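Local coordinates for putative NADP oxidoreductase BF3122 (Bacteroides fragilis, PDB 3D1L), which is a putative NADP-dependent oxidoreductase, probably binding its dinucleotide cofactor through an N-terminal Rossmann-type domain, though its substrate is unknown, at residues L25-F34 and K153-N161; I36-A47 and E55-N66. All coordinates share one frame; numbering follows the deposited sequence.

How the contacts relate
Both contacts lie around the one mixed sheet, their centres about 20 Å apart, although segment 153-161 belongs to a different sequence family from the other three. Contact 2 (36-47 with 55-66) is nested along the sequence inside the loop that contact 1 (25-34 with 153-161) closes. Contact 1 packs helix 20-31 against the end of helix 146-157, whereas contact 2 pairs strand 35-40 with strand 57-59, outermost in this chain's sheet. The contacts touch: Ile36 CD1 packs 3.3 Å from Ala26 O, and Tyr30 OH probably hydrogen-bonds Glu55 OE1. Helix 20-31 thus meets strand 35-40 and Glu55, shortly before the edge strand, as well as helix 146-157 with the turn after it.

Contact 1: L25-F34 and K153-N161; sequences LAKALYRKGF and KAIASTLSN
Leu159 packs against Leu25, Ala28 and Leu29 at the centre of an apolar contact, with the largest buried share of any residue here. Its two methyls divide the work. Leu159 CD1 lies 3.8 Å from Leu25 CD1, the two side chains crossing at about a right angle, and it also meets Leu29 CD2. Leu159 CD2 reaches the backbone of the facing helix, 3.4 Å from Ala28 O, and touches the CB of the same alanine. Leu29 CD2 continues the apolar patch to Ile155 CG2 at 3.8 Å. That methyl is anti to the backbone N of Ile155 (CG1 has chi1 -66°), and it also meets Phe34 CZ.

The segments belong to helix 20-31, which follows the first strand of the Rossmann-type fold, and to the end of helix 146-157, which comes between strands 139-143 and 163-165 in the chain. Leu25 and Ile155 both also touch Phe120 of strand 117-122, so the helices meet above the sheet.

Aromatic and polar contacts complete the interface. Thr158 OG1 comes to the edge of the Phe34 ring, near its plane, 3.3 Å from CE1, while Leu29 CD2, from Phe34's own segment, lies over one face, offset toward the rim. Thr158 OG1 donates to Ile155 O at 2.7 Å, in the carbonyl plane, a bond that fixes the hydroxyl's rotation; Thr158 N shares that acceptor. No hydrogen bond crosses the interface.

Aliphatic cover comes from Lys32, whose chain bends at chi2 (-61°) and slides past Leu159 in the opposite direction. Lys32 CG lies 3.6 Å from Leu159 CD2, and Lys32 CE is the same distance from Thr158 O. A Schellman motif ends the helix: Gly33 has positive phi, and Phe34 N and Gly33 N bond back to Leu29 O and Tyr30 O.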
loop_
_atom_site.group_PDB
_atom_site.type_symbol
_atom_site.label_atom_id
_atom_site.label_comp_id
_atom_site.label_asym_id
_atom_site.label_seq_id
_atom_site.Cartn_x
_atom_site.Cartn_y
_atom_site.Cartn_z
ATOM N N LEU B 25 -17.463 -5.580 11.859
ATOM C CA LEU B 25 -18.862 -5.183 11.883
ATOM C C LEU B 25 -19.446 -5.418 13.264
ATOM O O LEU B 25 -20.220 -4.624 13.737
ATOM C CB LEU B 25 -19.670 -5.942 10.828
ATOM C CG LEU B 25 -21.179 -5.680 10.721
ATOM C CD1 LEU B 25 -21.518 -4.183 10.496
ATOM C CD2 LEU B 25 -21.790 -6.512 9.608
ATOM N N ALA B 26 -19.084 -6.515 13.914
ATOM C CA ALA B 26 -19.578 -6.748 15.290
ATOM C C ALA B 26 -19.081 -5.706 16.273
ATOM O O ALA B 26 -19.855 -5.228 17.083
ATOM C CB ALA B 26 -19.253 -8.177 15.782
ATOM N N LYS B 27 -17.807 -5.343 16.195
ATOM C CA LYS B 27 -17.239 -4.332 17.106
ATOM C C LYS B 27 -17.897 -2.948 16.941
ATOM O O LYS B 27 -18.205 -2.288 17.924
ATOM C CB LYS B 27 -15.718 -4.239 16.940
ATOM C CG LYS B 27 -14.953 -5.430 17.577
ATOM C CD LYS B 27 -13.548 -5.627 16.937
ATOM C CE LYS B 27 -12.505 -4.655 17.465
ATOM N NZ LYS B 27 -11.103 -5.010 17.055
ATOM N N ALA B 28 -18.145 -2.545 15.691
ATOM C CA ALA B 28 -18.785 -1.280 15.395
ATOM C C ALA B 28 -20.226 -1.245 15.936
ATOM O O ALA B 28 -20.638 -0.240 16.518
ATOM C CB ALA B 28 -18.744 -1.005 13.907
ATOM N N LEU B 29 -20.970 -2.344 15.773
ATOM C CA LEU B 29 -22.323 -2.455 16.362
ATOM C C LEU B 29 -22.311 -2.373 17.884
ATOM O O LEU B 29 -23.072 -1.611 18.455
ATOM C CB LEU B 29 -22.999 -3.741 15.916
ATOM C CG LEU B 29 -23.341 -3.822 14.419
ATOM C CD1 LEU B 29 -23.524 -5.295 13.988
ATOM C CD2 LEU B 29 -24.581 -2.986 14.148
ATOM N N TYR B 30 -21.451 -3.177 18.519
ATOM C CA TYR B 30 -21.202 -3.173 19.977
ATOM C C TYR B 30 -20.819 -1.792 20.552
ATOM O O TYR B 30 -21.317 -1.378 21.610
ATOM C CB TYR B 30 -20.116 -4.224 20.281
ATOM C CG TYR B 30 -19.551 -4.218 21.663
ATOM C CD1 TYR B 30 -20.277 -4.738 22.735
ATOM C CD2 TYR B 30 -18.270 -3.721 21.906
ATOM C CE1 TYR B 30 -19.758 -4.752 24.000
ATOM C CE2 TYR B 30 -17.736 -3.730 23.172
ATOM C CZ TYR B 30 -18.479 -4.246 24.220
ATOM O OH TYR B 30 -17.963 -4.260 25.495
ATOM N N ARG B 31 -19.930 -1.084 19.859
ATOM C CA ARG B 31 -19.523 0.260 20.273
ATOM C C ARG B 31 -20.653 1.277 20.164
ATOM O O ARG B 31 -20.699 2.249 20.933
ATOM C CB ARG B 31 -18.303 0.732 19.480
ATOM C CG ARG B 31 -17.025 0.051 19.924
ATOM C CD ARG B 31 -15.915 0.191 18.904
ATOM N NE ARG B 31 -14.713 -0.487 19.397
ATOM C CZ ARG B 31 -13.754 -1.006 18.630
ATOM N NH1 ARG B 31 -13.838 -0.952 17.301
ATOM N NH2 ARG B 31 -12.709 -1.598 19.201
ATOM N N LYS B 32 -21.556 1.061 19.214
ATOM C CA LYS B 32 -22.713 1.938 19.053
ATOM C C LYS B 32 -23.860 1.578 19.984
ATOM O O LYS B 32 -24.896 2.268 20.018
ATOM C CB LYS B 32 -23.181 1.983 17.601
ATOM C CG LYS B 32 -22.297 2.854 16.730
ATOM C CD LYS B 32 -22.265 4.331 17.187
ATOM C CE LYS B 32 -21.139 5.086 16.488
ATOM N NZ LYS B 32 -21.208 6.564 16.727
ATOM N N GLY B 33 -23.671 0.512 20.755
ATOM C CA GLY B 33 -24.612 0.166 21.807
ATOM C C GLY B 33 -25.587 -0.923 21.433
ATOM O O GLY B 33 -26.521 -1.167 22.181
ATOM N N PHE B 34 -25.373 -1.581 20.286
ATOM C CA PHE B 34 -26.213 -2.723 19.887
ATOM C C PHE B 34 -25.901 -3.950 20.727
ATOM O O PHE B 34 -24.811 -4.069 21.289
ATOM C CB PHE B 34 -26.052 -3.081 18.405
ATOM C CG PHE B 34 -26.761 -2.145 17.471
ATOM C CD1 PHE B 34 -26.145 -0.981 17.034
ATOM C CD2 PHE B 34 -28.055 -2.437 17.028
ATOM C CE1 PHE B 34 -26.812 -0.102 16.184
ATOM C CE2 PHE B 34 -28.731 -1.574 16.180
ATOM C CZ PHE B 34 -28.110 -0.402 15.754
ATOM N N LYS B 153 -31.055 -0.154 6.789
ATOM C CA LYS B 153 -30.439 1.156 6.592
ATOM C C LYS B 153 -30.324 1.983 7.872
ATOM O O LYS B 153 -29.350 2.709 8.070
ATOM C CB LYS B 153 -31.198 1.945 5.529
ATOM C CG LYS B 153 -30.972 1.389 4.136
ATOM C CD LYS B 153 -32.039 1.905 3.150
ATOM C CE LYS B 153 -31.889 3.374 2.904
ATOM N NZ LYS B 153 -33.018 3.846 2.056
ATOM N N ALA B 154 -31.320 1.862 8.731
ATOM C CA ALA B 154 -31.314 2.565 9.986
ATOM C C ALA B 154 -30.195 2.029 10.864
ATOM O O ALA B 154 -29.478 2.812 11.500
ATOM C CB ALA B 154 -32.671 2.448 10.677
ATOM N N ILE B 155 -30.026 0.704 10.881
ATOM C CA ILE B 155 -28.908 0.086 11.600
ATOM C C ILE B 155 -27.596 0.552 10.991
ATOM O O ILE B 155 -26.732 1.032 11.718
ATOM C CB ILE B 155 -28.954 -1.459 11.589
ATOM C CG1 ILE B 155 -30.171 -1.959 12.376
ATOM C CG2 ILE B 155 -27.656 -2.041 12.179
ATOM C CD1 ILE B 155 -30.381 -3.474 12.278
ATOM N N ALA B 156 -27.451 0.408 9.668
ATOM C CA ALA B 156 -26.198 0.793 8.983
ATOM C C ALA B 156 -25.847 2.289 9.138
ATOM O O ALA B 156 -24.673 2.625 9.272
ATOM C CB ALA B 156 -26.196 0.368 7.505
ATOM N N SER B 157 -26.860 3.160 9.167
ATOM C CA SER B 157 -26.658 4.617 9.359
ATOM C C SER B 157 -26.105 5.028 10.728
ATOM O O SER B 157 -25.540 6.113 10.855
ATOM C CB SER B 157 -27.950 5.392 9.085
ATOM O OG SER B 157 -28.343 5.214 7.730
ATOM N N THR B 158 -26.278 4.184 11.750
ATOM C CA THR B 158 -25.681 4.464 13.055
ATOM C C THR B 158 -24.160 4.257 12.950
ATOM O O THR B 158 -23.401 4.760 13.767
ATOM C CB THR B 158 -26.281 3.611 14.210
ATOM O OG1 THR B 158 -25.924 2.240 14.047
ATOM C CG2 THR B 158 -27.801 3.700 14.245
ATOM N N LEU B 159 -23.723 3.542 11.919
ATOM C CA LEU B 159 -22.306 3.177 11.800
ATOM C C LEU B 159 -21.551 3.995 10.757
ATOM O O LEU B 159 -20.419 4.419 11.004
ATOM C CB LEU B 159 -22.142 1.683 11.491
ATOM C CG LEU B 159 -22.834 0.617 12.350
ATOM C CD1 LEU B 159 -22.569 -0.771 11.768
ATOM C CD2 LEU B 159 -22.442 0.668 13.844
ATOM N N SER B 160 -22.182 4.165 9.594
ATOM C CA SER B 160 -21.595 4.765 8.422
ATOM C C SER B 160 -22.413 5.979 7.939
ATOM O O SER B 160 -23.655 5.976 7.993
ATOM C CB SER B 160 -21.551 3.721 7.305
ATOM O OG SER B 160 -21.197 4.307 6.050
ATOM N N ASN B 161 -21.714 6.998 7.451
ATOM C CA ASN B 161 -22.361 8.114 6.740
ATOM C C ASN B 161 -22.566 7.850 5.252
ATOM O O ASN B 161 -23.007 8.745 4.536
ATOM C CB ASN B 161 -21.506 9.373 6.853
ATOM C CG ASN B 161 -21.341 9.840 8.277
ATOM O OD1 ASN B 161 -22.269 9.766 9.079
ATOM N ND2 ASN B 161 -20.149 10.347 8.597
#

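Contact 2: I36-A47 and E55-N66; sequences IVQVYSRTEESA and EAEYTTDLAEVN
Gln38 reaches across the strand pair to Asn66, in the chain beyond strand 57-59. Gln38 CB lies over the paired backbone, 3.1 Å from Glu57 O; CG, set between the backbone N and carbonyl carbon, approaches Asn66 CB. The extended chain then puts CD near Asn66 N and brings Gln38 OE1 to Asn66 N at 2.9 Å. The hydrogen bond is fairly straight (159°), but the donor stands 63° out of the amide's carbonyl plane. Gln38 OE1 is also 3.1 Å from Val65 CA, and NE2 lies near Thr59 CG2 and Glu64 O.

The backbones form the parallel pairing of a beta-alpha-beta unit: strand 35-40, helix 44-53 and strand 57-59, the edge of the Rossmann-type sheet. Four bonds zip it together, from Glu57 N to Val37 O through Ser41 N to Thr59 O.

On the Gln38 side, Leu62 CD2 sits over the centre of the Tyr40 ring in a CH-pi contact, 3.6 Å from the centroid and 8° off the normal. On the opposite face of the sheet from Gln38 and Tyr40, Tyr58 CD1 packs against Ala47 CB at 3.5 Å. Tyr58 OH donates to Glu44 OE2 at 2.6 Å. OE2 lies at the ring's edge, in its plane, and the carboxylate plane of Glu44 stands steeply to the ring.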
loop_
_atom_site.group_PDB
_atom_site.type_symbol
_atom_site.label_atom_id
_atom_site.label_comp_id
_atom_site.label_asym_id
_atom_site.label_seq_id
_atom_site.Cartn_x
_atom_site.Cartn_y
_atom_site.Cartn_z
ATOM N N ILE B 36 -25.264 -7.753 20.768
ATOM C CA ILE B 36 -24.874 -8.965 20.071
ATOM C C ILE B 36 -25.041 -10.098 21.070
ATOM O O ILE B 36 -24.282 -10.187 22.035
ATOM C CB ILE B 36 -23.419 -8.845 19.513
ATOM C CG1 ILE B 36 -23.391 -7.753 18.433
ATOM C CG2 ILE B 36 -22.975 -10.147 18.906
ATOM C CD1 ILE B 36 -22.352 -6.751 18.661
ATOM N N VAL B 37 -26.038 -10.955 20.854
ATOM C CA VAL B 37 -26.353 -11.947 21.874
ATOM C C VAL B 37 -25.410 -13.141 21.830
ATOM O O VAL B 37 -25.041 -13.675 22.890
ATOM C CB VAL B 37 -27.857 -12.361 21.897
ATOM C CG1 VAL B 37 -28.738 -11.116 22.042
ATOM C CG2 VAL B 37 -28.235 -13.117 20.658
ATOM N N GLN B 38 -25.012 -13.548 20.616
ATOM C CA GLN B 38 -24.032 -14.606 20.458
ATOM C C GLN B 38 -23.440 -14.663 19.073
ATOM O O GLN B 38 -23.962 -14.098 18.108
ATOM C CB GLN B 38 -24.580 -15.989 20.835
ATOM C CG GLN B 38 -25.487 -16.552 19.818
ATOM C CD GLN B 38 -25.615 -18.049 19.838
ATOM O OE1 GLN B 38 -26.126 -18.598 18.890
ATOM N NE2 GLN B 38 -25.191 -18.714 20.905
ATOM N N VAL B 39 -22.324 -15.368 19.001
ATOM C CA VAL B 39 -21.538 -15.498 17.801
ATOM C C VAL B 39 -21.444 -16.988 17.533
ATOM O O VAL B 39 -21.165 -17.766 18.444
ATOM C CB VAL B 39 -20.101 -14.927 18.064
ATOM C CG1 VAL B 39 -19.112 -15.271 16.926
ATOM C CG2 VAL B 39 -20.156 -13.414 18.325
ATOM N N TYR B 40 -21.658 -17.371 16.272
ATOM C CA TYR B 40 -21.385 -18.716 15.806
ATOM C C TYR B 40 -20.149 -18.698 14.899
ATOM O O TYR B 40 -19.980 -17.792 14.069
ATOM C CB TYR B 40 -22.583 -19.296 15.035
ATOM C CG TYR B 40 -22.161 -20.453 14.177
ATOM C CD1 TYR B 40 -22.152 -21.756 14.689
ATOM C CD2 TYR B 40 -21.693 -20.239 12.870
ATOM C CE1 TYR B 40 -21.732 -22.815 13.919
ATOM C CE2 TYR B 40 -21.246 -21.296 12.092
ATOM C CZ TYR B 40 -21.269 -22.578 12.628
ATOM O OH TYR B 40 -20.851 -23.630 11.861
ATOM N N SER B 41 -19.286 -19.704 15.041
ATOM C CA SER B 41 -18.208 -19.917 14.077
ATOM C C SER B 41 -17.951 -21.387 13.997
ATOM O O SER B 41 -18.266 -22.109 14.940
ATOM C CB SER B 41 -16.937 -19.198 14.524
ATOM O OG SER B 41 -15.906 -19.330 13.569
ATOM N N ARG B 42 -17.373 -21.833 12.881
ATOM C CA ARG B 42 -17.025 -23.241 12.744
ATOM C C ARG B 42 -15.906 -23.661 13.715
ATOM O O ARG B 42 -15.901 -24.798 14.195
ATOM C CB ARG B 42 -16.747 -23.600 11.267
ATOM C CG ARG B 42 -18.053 -23.872 10.506
ATOM C CD ARG B 42 -18.045 -23.566 8.987
ATOM N NE ARG B 42 -17.743 -22.173 8.652
ATOM C CZ ARG B 42 -16.650 -21.780 7.995
ATOM N NH1 ARG B 42 -15.746 -22.667 7.577
ATOM N NH2 ARG B 42 -16.462 -20.490 7.744
ATOM N N THR B 43 -14.996 -22.744 14.045
ATOM C CA THR B 43 -13.910 -23.068 14.985
ATOM C C THR B 43 -14.027 -22.328 16.324
ATOM O O THR B 43 -14.294 -21.136 16.360
ATOM C CB THR B 43 -12.504 -22.834 14.370
ATOM O OG1 THR B 43 -12.386 -21.468 13.960
ATOM C CG2 THR B 43 -12.285 -23.741 13.136
ATOM N N GLU B 44 -13.806 -23.051 17.411
ATOM C CA GLU B 44 -13.941 -22.500 18.747
ATOM C C GLU B 44 -13.121 -21.228 18.993
ATOM O O GLU B 44 -13.594 -20.290 19.604
ATOM C CB GLU B 44 -13.614 -23.574 19.798
ATOM C CG GLU B 44 -13.738 -23.053 21.212
ATOM C CD GLU B 44 -14.215 -24.093 22.192
ATOM O OE1 GLU B 44 -13.587 -25.173 22.259
ATOM O OE2 GLU B 44 -15.204 -23.814 22.913
ATOM N N GLU B 45 -11.895 -21.214 18.504
ATOM C CA GLU B 45 -10.968 -20.092 18.664
ATOM C C GLU B 45 -11.551 -18.790 18.104
ATOM O O GLU B 45 -11.467 -17.724 18.736
ATOM C CB GLU B 45 -9.645 -20.451 17.968
ATOM C CG GLU B 45 -8.528 -19.412 18.009
ATOM C CD GLU B 45 -7.296 -19.870 17.229
ATOM O OE1 GLU B 45 -7.252 -19.676 15.992
ATOM O OE2 GLU B 45 -6.374 -20.427 17.851
ATOM N N SER B 46 -12.134 -18.878 16.902
ATOM C CA SER B 46 -12.711 -17.702 16.213
ATOM C C SER B 46 -14.020 -17.233 16.840
ATOM O O SER B 46 -14.245 -16.027 16.998
ATOM C CB SER B 46 -12.936 -17.992 14.731
ATOM O OG SER B 46 -11.689 -18.292 14.118
ATOM N N ALA B 47 -14.875 -18.189 17.200
ATOM C CA ALA B 47 -16.115 -17.894 17.888
ATOM C C ALA B 47 -15.822 -17.189 19.236
ATOM O O ALA B 47 -16.374 -16.135 19.515
ATOM C CB ALA B 47 -16.914 -19.179 18.086
ATOM N N GLU B 55 -18.820 -8.968 24.241
ATOM C CA GLU B 55 -19.514 -9.512 25.407
ATOM C C GLU B 55 -20.687 -10.406 25.065
ATOM O O GLU B 55 -21.767 -10.212 25.603
ATOM C CB GLU B 55 -19.951 -8.370 26.358
ATOM C CG GLU B 55 -18.757 -7.628 26.939
ATOM C CD GLU B 55 -19.146 -6.457 27.791
ATOM O OE1 GLU B 55 -19.415 -5.360 27.235
ATOM O OE2 GLU B 55 -19.149 -6.625 29.029
ATOM N N ALA B 56 -20.454 -11.396 24.205
ATOM C CA ALA B 56 -21.507 -12.282 23.665
ATOM C C ALA B 56 -21.275 -13.714 24.063
ATOM O O ALA B 56 -20.144 -14.079 24.370
ATOM C CB ALA B 56 -21.505 -12.211 22.122
ATOM N N GLU B 57 -22.330 -14.530 24.003
ATOM C CA GLU B 57 -22.213 -15.998 24.079
ATOM C C GLU B 57 -21.648 -16.488 22.762
ATOM O O GLU B 57 -21.642 -15.748 21.791
ATOM C CB GLU B 57 -23.587 -16.658 24.274
ATOM C CG GLU B 57 -24.318 -16.285 25.552
ATOM C CD GLU B 57 -25.517 -17.195 25.825
ATOM O OE1 GLU B 57 -26.121 -17.737 24.858
ATOM O OE2 GLU B 57 -25.854 -17.382 27.016
ATOM N N TYR B 58 -21.145 -17.721 22.709
ATOM C CA TYR B 58 -20.775 -18.279 21.413
ATOM C C TYR B 58 -21.106 -19.743 21.296
ATOM O O TYR B 58 -21.251 -20.453 22.293
ATOM C CB TYR B 58 -19.291 -18.035 21.066
ATOM C CG TYR B 58 -18.313 -18.931 21.787
ATOM C CD1 TYR B 58 -17.964 -20.186 21.269
ATOM C CD2 TYR B 58 -17.726 -18.523 22.969
ATOM C CE1 TYR B 58 -17.066 -20.996 21.908
ATOM C CE2 TYR B 58 -16.819 -19.342 23.643
ATOM C CZ TYR B 58 -16.494 -20.571 23.108
ATOM O OH TYR B 58 -15.588 -21.368 23.765
ATOM N N THR B 59 -21.212 -20.205 20.059
ATOM C CA THR B 59 -21.346 -21.637 19.827
ATOM C C THR B 59 -20.580 -22.003 18.546
ATOM O O THR B 59 -20.317 -21.128 17.707
ATOM C CB THR B 59 -22.843 -22.067 19.744
ATOM O OG1 THR B 59 -22.924 -23.495 19.675
ATOM C CG2 THR B 59 -23.494 -21.476 18.485
ATOM N N THR B 60 -20.217 -23.277 18.415
ATOM C CA THR B 60 -19.702 -23.802 17.142
ATOM C C THR B 60 -20.682 -24.822 16.569
ATOM O O THR B 60 -20.350 -25.570 15.651
ATOM C CB THR B 60 -18.335 -24.506 17.298
ATOM O OG1 THR B 60 -18.477 -25.582 18.222
ATOM C CG2 THR B 60 -17.281 -23.561 17.807
ATOM N N ASP B 61 -21.888 -24.847 17.137
ATOM C CA ASP B 61 -22.914 -25.795 16.741
ATOM C C ASP B 61 -24.147 -25.007 16.415
ATOM O O ASP B 61 -24.700 -24.342 17.299
ATOM C CB ASP B 61 -23.196 -26.766 17.895
ATOM C CG ASP B 61 -24.247 -27.829 17.559
ATOM O OD1 ASP B 61 -24.911 -27.753 16.510
ATOM O OD2 ASP B 61 -24.418 -28.759 18.368
ATOM N N LEU B 62 -24.584 -25.081 15.157
ATOM C CA LEU B 62 -25.783 -24.353 14.707
ATOM C C LEU B 62 -27.045 -24.737 15.478
ATOM O O LEU B 62 -27.976 -23.943 15.597
ATOM C CB LEU B 62 -26.018 -24.562 13.212
ATOM C CG LEU B 62 -24.936 -23.937 12.329
ATOM C CD1 LEU B 62 -24.998 -24.441 10.900
ATOM C CD2 LEU B 62 -25.031 -22.409 12.391
ATOM N N ALA B 63 -27.077 -25.951 16.010
ATOM C CA ALA B 63 -28.224 -26.403 16.780
ATOM C C ALA B 63 -28.337 -25.634 18.099
ATOM O O ALA B 63 -29.404 -25.576 18.698
ATOM C CB ALA B 63 -28.131 -27.908 17.017
ATOM N N GLU B 64 -27.221 -25.058 18.544
ATOM C CA GLU B 64 -27.185 -24.262 19.775
ATOM C C GLU B 64 -27.427 -22.766 19.528
ATOM O O GLU B 64 -27.419 -21.971 20.472
ATOM C CB GLU B 64 -25.840 -24.437 20.485
ATOM C CG GLU B 64 -25.734 -25.617 21.435
ATOM C CD GLU B 64 -24.338 -25.752 22.052
ATOM O OE1 GLU B 64 -23.497 -24.842 21.864
ATOM O OE2 GLU B 64 -24.084 -26.781 22.734
ATOM N N VAL B 65 -27.645 -22.391 18.270
ATOM C CA VAL B 65 -27.796 -20.971 17.885
ATOM C C VAL B 65 -29.076 -20.365 18.465
ATOM O O VAL B 65 -30.152 -20.954 18.333
ATOM C CB VAL B 65 -27.766 -20.770 16.354
ATOM C CG1 VAL B 65 -28.392 -19.420 15.936
ATOM C CG2 VAL B 65 -26.317 -20.829 15.839
ATOM N N ASN B 66 -28.931 -19.201 19.105
ATOM C CA ASN B 66 -30.030 -18.491 19.749
ATOM C C ASN B 66 -31.109 -18.168 18.723
ATOM O O ASN B 66 -30.851 -17.458 17.756
ATOM C CB ASN B 66 -29.499 -17.235 20.438
ATOM C CG ASN B 66 -30.585 -16.420 21.109
ATOM O OD1 ASN B 66 -31.628 -16.135 20.517
ATOM N ND2 ASN B 66 -30.336 -16.021 22.358
#